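Local coordinates for 4-hydroxy-3-methylbut-2-enyl diphosphate reductase (Aquifex aeolicus, PDB 3DNF), which catalyses the last step of the non-mevalonate isoprenoid pathway, reducing (E)-4-hydroxy-3-methylbut-2-enyl diphosphate to isopentenyl and dimethylallyl diphosphate with an iron-sulfur cluster, at residues V20-E25 with I92-P97; Q45-L50 with V55-G60; F14-A19 with P39-P44. All coordinates share one frame; numbering follows the deposited sequence. Where two conformers were deposited one is given.

Contact 1 of 3, residues V20-E25 with I92-P97. With F3S (Fe3-s4 cluster), chain E.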
loop_
_atom_site.group_PDB
_atom_site.type_symbol
_atom_site.label_atom_id
_atom_site.label_comp_id
_atom_site.label_asym_id
_atom_site.label_seq_id
_atom_site.Cartn_x
_atom_site.Cartn_y
_atom_site.Cartn_z
ATOM N N VAL B 20 -27.509 -0.441 20.725
ATOM C CA VAL B 20 -28.859 -0.932 21.117
ATOM C C VAL B 20 -29.032 -0.856 22.630
ATOM O O VAL B 20 -30.073 -0.379 23.110
ATOM C CB VAL B 20 -29.172 -2.327 20.523
ATOM C CG1 VAL B 20 -30.416 -2.958 21.129
ATOM C CG2 VAL B 20 -29.363 -2.194 19.046
ATOM N N LYS B 21 -28.000 -1.308 23.332
ATOM C CA LYS B 21 -28.013 -1.346 24.788
ATOM C C LYS B 21 -28.015 0.069 25.362
ATOM O O LYS B 21 -28.755 0.346 26.297
ATOM C CB LYS B 21 -26.858 -2.188 25.346
ATOM C CG LYS B 21 -27.080 -2.563 26.806
ATOM C CD LYS B 21 -26.580 -3.959 27.138
ATOM C CE LYS B 21 -27.175 -4.451 28.469
ATOM N NZ LYS B 21 -28.664 -4.583 28.428
ATOM N N LEU B 22 -27.249 0.989 24.768
ATOM C CA LEU B 22 -27.264 2.381 25.216
ATOM C C LEU B 22 -28.640 2.996 25.000
ATOM O O LEU B 22 -29.115 3.797 25.793
ATOM C CB LEU B 22 -26.217 3.218 24.442
ATOM C CG LEU B 22 -24.755 2.952 24.833
ATOM C CD1 LEU B 22 -23.823 3.732 23.947
ATOM C CD2 LEU B 22 -24.458 3.293 26.315
ATOM N N ALA B 23 -29.274 2.639 23.895
ATOM C CA ALA B 23 -30.607 3.155 23.557
ATOM C C ALA B 23 -31.611 2.667 24.607
ATOM O O ALA B 23 -32.394 3.448 25.159
ATOM C CB ALA B 23 -31.005 2.644 22.162
ATOM N N GLU B 24 -31.554 1.380 24.905
ATOM C CA GLU B 24 -32.484 0.806 25.872
ATOM C C GLU B 24 -32.248 1.430 27.245
ATOM O O GLU B 24 -33.227 1.819 27.962
ATOM C CB GLU B 24 -32.347 -0.704 25.880
ATOM C CG GLU B 24 -32.879 -1.394 24.598
ATOM C CD GLU B 24 -32.472 -2.886 24.553
ATOM O OE1 GLU B 24 -31.648 -3.337 25.393
ATOM O OE2 GLU B 24 -32.932 -3.613 23.646
ATOM N N GLU B 25 -30.981 1.555 27.616
ATOM C CA GLU B 25 -30.661 2.080 28.956
ATOM C C GLU B 25 -31.059 3.551 29.130
ATOM O O GLU B 25 -31.398 3.967 30.256
ATOM C CB GLU B 25 -29.200 1.827 29.349
ATOM C CG GLU B 25 -28.921 0.367 29.769
ATOM C CD GLU B 25 -28.718 0.150 31.285
ATOM O OE1 GLU B 25 -29.349 0.835 32.125
ATOM O OE2 GLU B 25 -27.923 -0.756 31.636
ATOM N N ILE B 92 -27.112 11.286 23.561
ATOM C CA ILE B 92 -26.384 10.059 23.874
ATOM C C ILE B 92 -25.536 9.637 22.675
ATOM O O ILE B 92 -26.063 9.324 21.607
ATOM C CB ILE B 92 -27.335 8.905 24.225
ATOM C CG1 ILE B 92 -28.469 9.360 25.184
ATOM C CG2 ILE B 92 -26.556 7.652 24.711
ATOM C CD1 ILE B 92 -28.307 9.067 26.629
ATOM N N ASP B 93 -24.231 9.583 22.886
ATOM C CA ASP B 93 -23.343 9.274 21.774
ATOM C C ASP B 93 -23.098 7.779 21.738
ATOM O O ASP B 93 -22.271 7.291 22.500
ATOM C CB ASP B 93 -22.008 9.999 21.874
ATOM C CG ASP B 93 -21.142 9.792 20.629
ATOM O OD1 ASP B 93 -21.652 9.185 19.658
ATOM O OD2 ASP B 93 -20.021 10.334 20.591
ATOM N N ALA B 94 -23.734 7.088 20.784
ATOM C CA ALA B 94 -23.540 5.657 20.630
ATOM C C ALA B 94 -22.687 5.330 19.384
ATOM O O ALA B 94 -22.702 4.211 18.900
ATOM C CB ALA B 94 -24.877 4.910 20.584
ATOM N N THR B 95 -21.954 6.315 18.866
ATOM C CA THR B 95 -20.938 6.034 17.854
ATOM C C THR B 95 -20.037 4.866 18.276
ATOM O O THR B 95 -19.534 4.833 19.389
ATOM C CB THR B 95 -20.035 7.279 17.635
ATOM O OG1 THR B 95 -20.869 8.386 17.343
ATOM C CG2 THR B 95 -19.077 7.040 16.439
ATOM N N CYS B 96 -19.836 3.901 17.378
ATOM C CA CYS B 96 -18.938 2.766 17.692
ATOM C C CYS B 96 -17.531 3.279 18.067
ATOM O O CYS B 96 -17.021 4.187 17.376
ATOM C CB CYS B 96 -18.857 1.797 16.494
ATOM S SG CYS B 96 -17.874 0.312 16.839
ATOM N N PRO B 97 -16.915 2.739 19.151
ATOM C CA PRO B 97 -15.523 3.062 19.534
ATOM C C PRO B 97 -14.575 2.919 18.334
ATOM O O PRO B 97 -13.643 3.708 18.196
ATOM C CB PRO B 97 -15.222 2.033 20.627
ATOM C CG PRO B 97 -16.583 1.843 21.270
ATOM C CD PRO B 97 -17.488 1.741 20.092
HETATM FE FE1 F3S E . -17.205 -2.911 13.535
HETATM FE FE3 F3S E . -18.225 -0.967 15.125
HETATM FE FE4 F3S E . -19.562 -2.748 14.069
HETATM S S1 F3S E . -16.804 -0.696 13.368
HETATM S S2 F3S E . -18.898 -3.806 12.293
HETATM S S3 F3S E . -18.108 -3.190 15.615
HETATM S S4 F3S E . -20.456 -0.830 14.589
#
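In the helix-on-sheet interface of an open alpha/beta lobe, helix 14-26 lays Leu22 against Ile92 and Ala94, at the C-terminal end of strand 90-93. That strand is an outermost member of the parallel sheet formed by 55-57, 34-36, 68-71 and 90-93. The contact is apolar, with no hydrogen bond between the two segments. Leu22 carries its side of it. With CG anti to the carbonyl carbon (chi1 -73°) and chi2 near 180°, the CD1 branch is extended away from the helix, and Leu22 CD1 lies 3.7 Å from Ala94 CB. The Ile92 methyl is a looser neighbour, since Ile92 CG2 stands 4.5 Å from Leu22 CB. Backbone evidence agrees, Leu22 CA and Ala94 CA being the nearest pair at 6.8 Å.

The strand ends at Asp93, whose side chain makes an Asx turn. Asp93 OD1 accepts two bonds from the same residue: Thr95 N at 3.0 Å, arriving from above the carboxylate plane, and Thr95 OG1 at 2.6 Å, on the syn lone pair. These two bonds fix the turn that leads into Cys96, the residue at the N-cap of helix 97-111, whose SG caps a backbone N in that helix. The same sulfur is a cluster ligand: chi1 of -176° turns Cys96 SG away from the backbone N, and it binds the iron FE3 at 2.2 Å.

Contact 2 of 3, residues Q45-L50 with V55-G60; sequences QEVNRL and VFPSQG
Beside the two pairs that meet, Val47 with Pro57 and Leu50 with Val55, the flat group of the helix is the Arg49 guanidinium, with Glu46 CD at its edge and both carboxylate oxygens close to its plane. The salt bridge is side-on: Arg49 NE reaches Glu46 OE1 at 2.7 Å and Arg49 NH2 reaches Glu46 OE2 at 2.9 Å. Both bonds are nearly straight, yet both nitrogens stand above the carboxylate plane, so the carboxylate is tilted against the guanidinium. Glu46 OE1 also takes a bond from Trp269 NE1, while Arg49 NH2 pairs with Glu24, which ties the helix to its neighbours.

Helix 44-53 and strand 55-57 belong to a beta-alpha-beta unit that starts with strand 34-36, and the short return between them is held by the backbone. Val55 N donates to Leu50 O at 2.9 Å, from 38° above the carbonyl plane. Alongside, Leu50 CB lies 4.1 Å from Val55 CB. One turn earlier the Val47 branch anti to the backbone N (chi1 173°) meets the proline ring obliquely, Val47 CG1 to Pro57 CG being 3.7 Å. Between these two pairs a water donates to both carbonyls, at 2.9 Å from Val47 O and 2.7 Å from Val55 O.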
loop_
_atom_site.group_PDB
_atom_site.type_symbol
_atom_site.label_atom_id
_atom_site.label_comp_id
_atom_site.label_asym_id
_atom_site.label_seq_id
_atom_site.Cartn_x
_atom_site.Cartn_y
_atom_site.Cartn_z
ATOM N N GLN B 45 -38.043 -5.202 12.069
ATOM C CA GLN B 45 -38.539 -5.874 13.279
ATOM C C GLN B 45 -37.795 -5.370 14.519
ATOM O O GLN B 45 -38.394 -5.148 15.578
ATOM C CB GLN B 45 -38.356 -7.386 13.173
ATOM C CG GLN B 45 -39.351 -8.103 12.285
ATOM C CD GLN B 45 -39.303 -9.596 12.515
ATOM O OE1 GLN B 45 -40.157 -10.159 13.207
ATOM N NE2 GLN B 45 -38.275 -10.241 11.977
ATOM N N GLU B 46 -36.491 -5.175 14.394
ATOM C CA GLU B 46 -35.726 -4.636 15.525
ATOM C C GLU B 46 -36.116 -3.178 15.857
ATOM O O GLU B 46 -36.306 -2.813 17.033
ATOM C CB GLU B 46 -34.223 -4.794 15.296
ATOM C CG GLU B 46 -33.309 -4.211 16.434
ATOM C CD GLU B 46 -33.347 -5.022 17.735
ATOM O OE1 GLU B 46 -34.295 -5.792 17.955
ATOM O OE2 GLU B 46 -32.411 -4.865 18.543
ATOM N N VAL B 47 -36.219 -2.338 14.824
ATOM C CA VAL B 47 -36.719 -0.968 15.027
ATOM C C VAL B 47 -38.104 -0.985 15.666
ATOM O O VAL B 47 -38.369 -0.213 16.605
ATOM C CB VAL B 47 -36.677 -0.185 13.679
ATOM C CG1 VAL B 47 -37.350 1.189 13.775
ATOM C CG2 VAL B 47 -35.272 -0.075 13.233
ATOM N N ASN B 48 -38.970 -1.905 15.230
ATOM C CA ASN B 48 -40.298 -2.035 15.836
ATOM C C ASN B 48 -40.224 -2.436 17.321
ATOM O O ASN B 48 -40.972 -1.907 18.149
ATOM C CB ASN B 48 -41.150 -3.068 15.108
ATOM C CG ASN B 48 -42.532 -3.149 15.662
ATOM O OD1 ASN B 48 -43.347 -2.271 15.412
ATOM N ND2 ASN B 48 -42.832 -4.225 16.403
ATOM N N ARG B 49 -39.329 -3.385 17.630
ATOM C CA ARG B 49 -39.172 -3.857 19.026
ATOM C C ARG B 49 -38.795 -2.666 19.897
ATOM O O ARG B 49 -39.392 -2.432 20.956
ATOM C CB ARG B 49 -38.055 -4.902 19.141
ATOM C CG ARG B 49 -37.867 -5.428 20.569
ATOM C CD ARG B 49 -36.650 -6.373 20.664
ATOM N NE ARG B 49 -35.389 -5.651 20.472
ATOM C CZ ARG B 49 -34.798 -4.903 21.411
ATOM N NH1 ARG B 49 -35.344 -4.822 22.626
ATOM N NH2 ARG B 49 -33.667 -4.274 21.133
ATOM N N LEU B 50 -37.849 -1.864 19.406
ATOM C CA LEU B 50 -37.378 -0.735 20.195
ATOM C C LEU B 50 -38.480 0.327 20.275
ATOM O O LEU B 50 -38.657 0.946 21.313
ATOM C CB LEU B 50 -36.129 -0.133 19.556
ATOM C CG LEU B 50 -34.813 -0.879 19.845
ATOM C CD1 LEU B 50 -33.753 -0.427 18.797
ATOM C CD2 LEU B 50 -34.352 -0.609 21.325
ATOM N N VAL B 55 -38.324 3.677 22.328
ATOM C CA VAL B 55 -37.178 4.206 21.571
ATOM C C VAL B 55 -37.593 4.391 20.101
ATOM O O VAL B 55 -37.737 3.430 19.369
ATOM C CB VAL B 55 -35.929 3.284 21.744
ATOM C CG1 VAL B 55 -34.796 3.777 20.853
ATOM C CG2 VAL B 55 -35.509 3.208 23.227
ATOM N N PHE B 56 -37.824 5.644 19.710
ATOM C CA PHE B 56 -38.447 5.952 18.421
ATOM C C PHE B 56 -37.422 6.369 17.409
ATOM O O PHE B 56 -36.539 7.125 17.715
ATOM C CB PHE B 56 -39.458 7.090 18.586
ATOM C CG PHE B 56 -40.601 6.755 19.540
ATOM C CD1 PHE B 56 -41.739 6.139 19.053
ATOM C CD2 PHE B 56 -40.501 6.994 20.916
ATOM C CE1 PHE B 56 -42.797 5.813 19.881
ATOM C CE2 PHE B 56 -41.560 6.671 21.757
ATOM C CZ PHE B 56 -42.715 6.082 21.234
ATOM N N PRO B 57 -37.558 5.857 16.174
ATOM C CA PRO B 57 -36.685 6.240 15.085
ATOM C C PRO B 57 -37.102 7.625 14.585
ATOM O O PRO B 57 -38.214 7.793 14.072
ATOM C CB PRO B 57 -36.978 5.182 14.038
ATOM C CG PRO B 57 -38.341 4.734 14.296
ATOM C CD PRO B 57 -38.559 4.847 15.770
ATOM N N SER B 58 -36.227 8.605 14.746
ATOM C CA SER B 58 -36.565 9.945 14.255
ATOM C C SER B 58 -36.786 9.986 12.741
ATOM O O SER B 58 -36.135 9.249 12.005
ATOM C CB SER B 58 -35.587 10.989 14.747
ATOM O OG SER B 58 -34.361 10.932 14.049
ATOM N N GLN B 59 -37.705 10.836 12.283
ATOM C CA GLN B 59 -38.005 10.928 10.854
ATOM C C GLN B 59 -37.510 12.248 10.245
ATOM O O GLN B 59 -37.345 12.338 9.034
ATOM C CB GLN B 59 -39.496 10.681 10.575
ATOM C CG GLN B 59 -40.445 11.830 10.808
ATOM C CD GLN B 59 -41.858 11.580 10.217
ATOM O OE1 GLN B 59 -42.085 11.711 9.017
ATOM N NE2 GLN B 59 -42.780 11.214 11.062
ATOM N N GLY B 60 -37.303 13.260 11.091
ATOM C CA GLY B 60 -36.928 14.605 10.612
ATOM C C GLY B 60 -36.271 15.340 11.778
ATOM O O GLY B 60 -35.234 14.928 12.301
HETATM O O HOH W 1 -36.835 2.249 17.075
#

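Contact 3 of 3, residues F14-A19 with P39-P44; sequences FGVKRA and PIIHNP. With F3S (Fe3-s4 cluster), chain E.
Val16 and Ala19 of helix 14-26 face Ile41 and Ile40 of the loop, but the helix first passes the iron-sulfur cluster. Phe14 opens the helix, and its ring packs on Pro97. At Gly15 the backbone comes closest to the cluster, with Gly15 N 3.3 Å from S3 and Gly15 CA 3.6 Å from S4. Gly15 has no CB to stand between its CA and that sulfide, which is what lets the backbone come so near. The N-terminal end of the helix thus points at the sulfides, and its dipole would be expected to stabilise their negative charge.

Val16 works in two directions. Val16 CG2 lies 4.2 Å from S4 of the cluster, while CG1, anti to the backbone N (chi1 165°), crosses the Ile41 side chain at about a right angle. The 3.5 Å between Val16 CG1 and Ile41 CG2 is tighter than usual, though doubtful as evidence of strain because Ile41 was modelled in two conformers.

The opposing segment is the connection from strand 34-36 to helix 44-53 in the lobe's beta-alpha-beta unit. It carries His42, predicted to bind the substrate (E)-4-hydroxy-3-methylbut-2-enyl diphosphate and both products, at the centre of an inverse gamma turn closed by a weak bond from Asn43 N to Ile41 O. Asn43 then N-caps helix 44-53 through OD1 and donates from ND2 to Ser265 O.

One turn after Val16, Ala19 meets the extended Ile40 chain. Ile40 CD1 ends over the helix backbone, 3.8 Å from Ala19 O and 4.2 Å from Ala19 CB.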
loop_
_atom_site.group_PDB
_atom_site.type_symbol
_atom_site.label_atom_id
_atom_site.label_comp_id
_atom_site.label_asym_id
_atom_site.label_seq_id
_atom_site.Cartn_x
_atom_site.Cartn_y
_atom_site.Cartn_z
ATOM N N PHE B 14 -20.037 -5.792 17.773
ATOM C CA PHE B 14 -19.850 -5.113 19.047
ATOM C C PHE B 14 -20.514 -3.719 19.120
ATOM O O PHE B 14 -21.279 -3.418 20.050
ATOM C CB PHE B 14 -18.357 -4.987 19.310
ATOM C CG PHE B 14 -18.034 -4.071 20.445
ATOM C CD1 PHE B 14 -18.184 -4.497 21.755
ATOM C CD2 PHE B 14 -17.596 -2.769 20.192
ATOM C CE1 PHE B 14 -17.896 -3.626 22.819
ATOM C CE2 PHE B 14 -17.303 -1.890 21.232
ATOM C CZ PHE B 14 -17.458 -2.302 22.539
ATOM N N GLY B 15 -20.228 -2.872 18.141
ATOM C CA GLY B 15 -20.731 -1.503 18.127
ATOM C C GLY B 15 -22.235 -1.413 18.053
ATOM O O GLY B 15 -22.829 -0.589 18.701
ATOM N N VAL B 16 -22.876 -2.255 17.253
ATOM C CA VAL B 16 -24.339 -2.160 17.134
ATOM C C VAL B 16 -25.016 -2.689 18.420
ATOM O O VAL B 16 -25.993 -2.120 18.904
ATOM C CB VAL B 16 -24.846 -2.870 15.849
ATOM C CG1 VAL B 16 -26.349 -3.100 15.896
ATOM C CG2 VAL B 16 -24.451 -2.053 14.623
ATOM N N LYS B 17 -24.492 -3.786 18.947
ATOM C CA LYS B 17 -24.953 -4.336 20.210
ATOM C C LYS B 17 -24.884 -3.246 21.280
ATOM O O LYS B 17 -25.835 -3.039 22.009
ATOM C CB LYS B 17 -24.052 -5.506 20.638
ATOM C CG LYS B 17 -24.424 -6.849 20.113
ATOM C CD LYS B 17 -23.634 -7.906 20.873
ATOM C CE LYS B 17 -24.424 -9.202 21.020
ATOM N NZ LYS B 17 -23.825 -10.307 20.231
ATOM N N ARG B 18 -23.755 -2.558 21.341
ATOM C CA ARG B 18 -23.511 -1.479 22.309
ATOM C C ARG B 18 -24.505 -0.320 22.094
ATOM O O ARG B 18 -25.095 0.177 23.072
ATOM C CB ARG B 18 -22.071 -0.980 22.163
ATOM C CG ARG B 18 -21.750 0.274 22.928
ATOM C CD ARG B 18 -20.264 0.581 22.824
ATOM N NE ARG B 18 -19.930 1.780 23.598
ATOM C CZ ARG B 18 -20.026 3.030 23.147
ATOM N NH1 ARG B 18 -20.478 3.277 21.924
ATOM N NH2 ARG B 18 -19.660 4.030 23.950
ATOM N N ALA B 19 -24.704 0.092 20.834
ATOM C CA ALA B 19 -25.682 1.169 20.517
ATOM C C ALA B 19 -27.100 0.809 20.990
ATOM O O ALA B 19 -27.800 1.652 21.590
ATOM C CB ALA B 19 -25.667 1.520 19.046
ATOM N N PRO B 39 -33.431 5.294 12.017
ATOM C CA PRO B 39 -33.590 3.925 12.551
ATOM C C PRO B 39 -32.234 3.362 12.968
ATOM O O PRO B 39 -31.229 3.536 12.271
ATOM C CB PRO B 39 -34.160 3.156 11.367
ATOM C CG PRO B 39 -33.645 3.887 10.190
ATOM C CD PRO B 39 -33.744 5.332 10.577
ATOM N N ILE B 40 -32.184 2.671 14.109
ATOM C CA ILE B 40 -30.886 2.332 14.690
ATOM C C ILE B 40 -30.083 1.330 13.839
ATOM O O ILE B 40 -28.852 1.311 13.912
ATOM C CB ILE B 40 -31.045 1.782 16.120
ATOM C CG1 ILE B 40 -29.685 1.737 16.807
ATOM C CG2 ILE B 40 -31.794 0.468 16.116
ATOM C CD1 ILE B 40 -29.789 1.866 18.349
ATOM N N ILE B 41 -30.804 0.492 13.104
ATOM C CA ILE B 41 -30.251 -0.507 12.179
ATOM C C ILE B 41 -31.265 -0.732 11.073
ATOM O O ILE B 41 -32.456 -0.405 11.241
ATOM C CB ILE B 41 -29.938 -1.881 12.856
ATOM C CG1 ILE B 41 -31.169 -2.478 13.570
ATOM C CG2 ILE B 41 -28.713 -1.753 13.770
ATOM C CD1 ILE B 41 -31.125 -3.982 13.631
ATOM N N HIS B 42 -30.826 -1.298 9.938
ATOM C CA HIS B 42 -31.785 -1.613 8.873
ATOM C C HIS B 42 -32.406 -2.984 9.094
ATOM O O HIS B 42 -32.071 -3.956 8.434
ATOM C CB HIS B 42 -31.174 -1.460 7.477
ATOM C CG HIS B 42 -30.847 -0.036 7.128
ATOM N ND1 HIS B 42 -31.414 1.042 7.785
ATOM C CD2 HIS B 42 -30.023 0.491 6.188
ATOM C CE1 HIS B 42 -30.943 2.168 7.278
ATOM N NE2 HIS B 42 -30.097 1.862 6.305
ATOM N N ASN B 43 -33.315 -3.038 10.053
ATOM C CA ASN B 43 -34.084 -4.208 10.365
ATOM C C ASN B 43 -35.377 -3.701 10.947
ATOM O O ASN B 43 -35.391 -3.213 12.102
ATOM C CB ASN B 43 -33.334 -5.087 11.364
ATOM C CG ASN B 43 -34.036 -6.400 11.632
ATOM O OD1 ASN B 43 -35.259 -6.468 11.799
ATOM N ND2 ASN B 43 -33.254 -7.470 11.666
ATOM N N PRO B 44 -36.453 -3.735 10.143
ATOM C CA PRO B 44 -37.776 -3.273 10.556
ATOM C C PRO B 44 -38.284 -3.904 11.853
ATOM O O PRO B 44 -38.904 -3.202 12.647
ATOM C CB PRO B 44 -38.671 -3.675 9.367
ATOM C CG PRO B 44 -37.752 -3.620 8.213
ATOM C CD PRO B 44 -36.470 -4.199 8.734
HETATM FE FE1 F3S E . -17.205 -2.911 13.535
HETATM FE FE3 F3S E . -18.225 -0.967 15.125
HETATM FE FE4 F3S E . -19.562 -2.748 14.069
HETATM S S1 F3S E . -16.804 -0.696 13.368
HETATM S S2 F3S E . -18.898 -3.806 12.293
HETATM S S3 F3S E . -18.108 -3.190 15.615
HETATM S S4 F3S E . -20.456 -0.830 14.589
#

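Contacts 1 and 3 share helix 14-26, with centres about 9 Å apart, and both reach the cluster: contact 1 supplies an iron ligand, contact 3 the helix start. Their cluster ends touch directly, Cys96 SG lying 3.6 Å from Gly15 CA, and farther along Ala94 CB is 3.8 Å from Ala19 CB. The centres of contacts 1 and 2 are about 14 Å apart, and the two are joined by the salt bridge from Arg49 NH2 to Glu24 OE2 (2.7 Å). Contact 2 adjoins contact 3, where Leu50 CD1 lies 3.4 Å from Ile40 CG2. It is farther from the cluster, Leu50's side chain being about 14 Å away, but Val47's side chain is about 7 Å from that of His42.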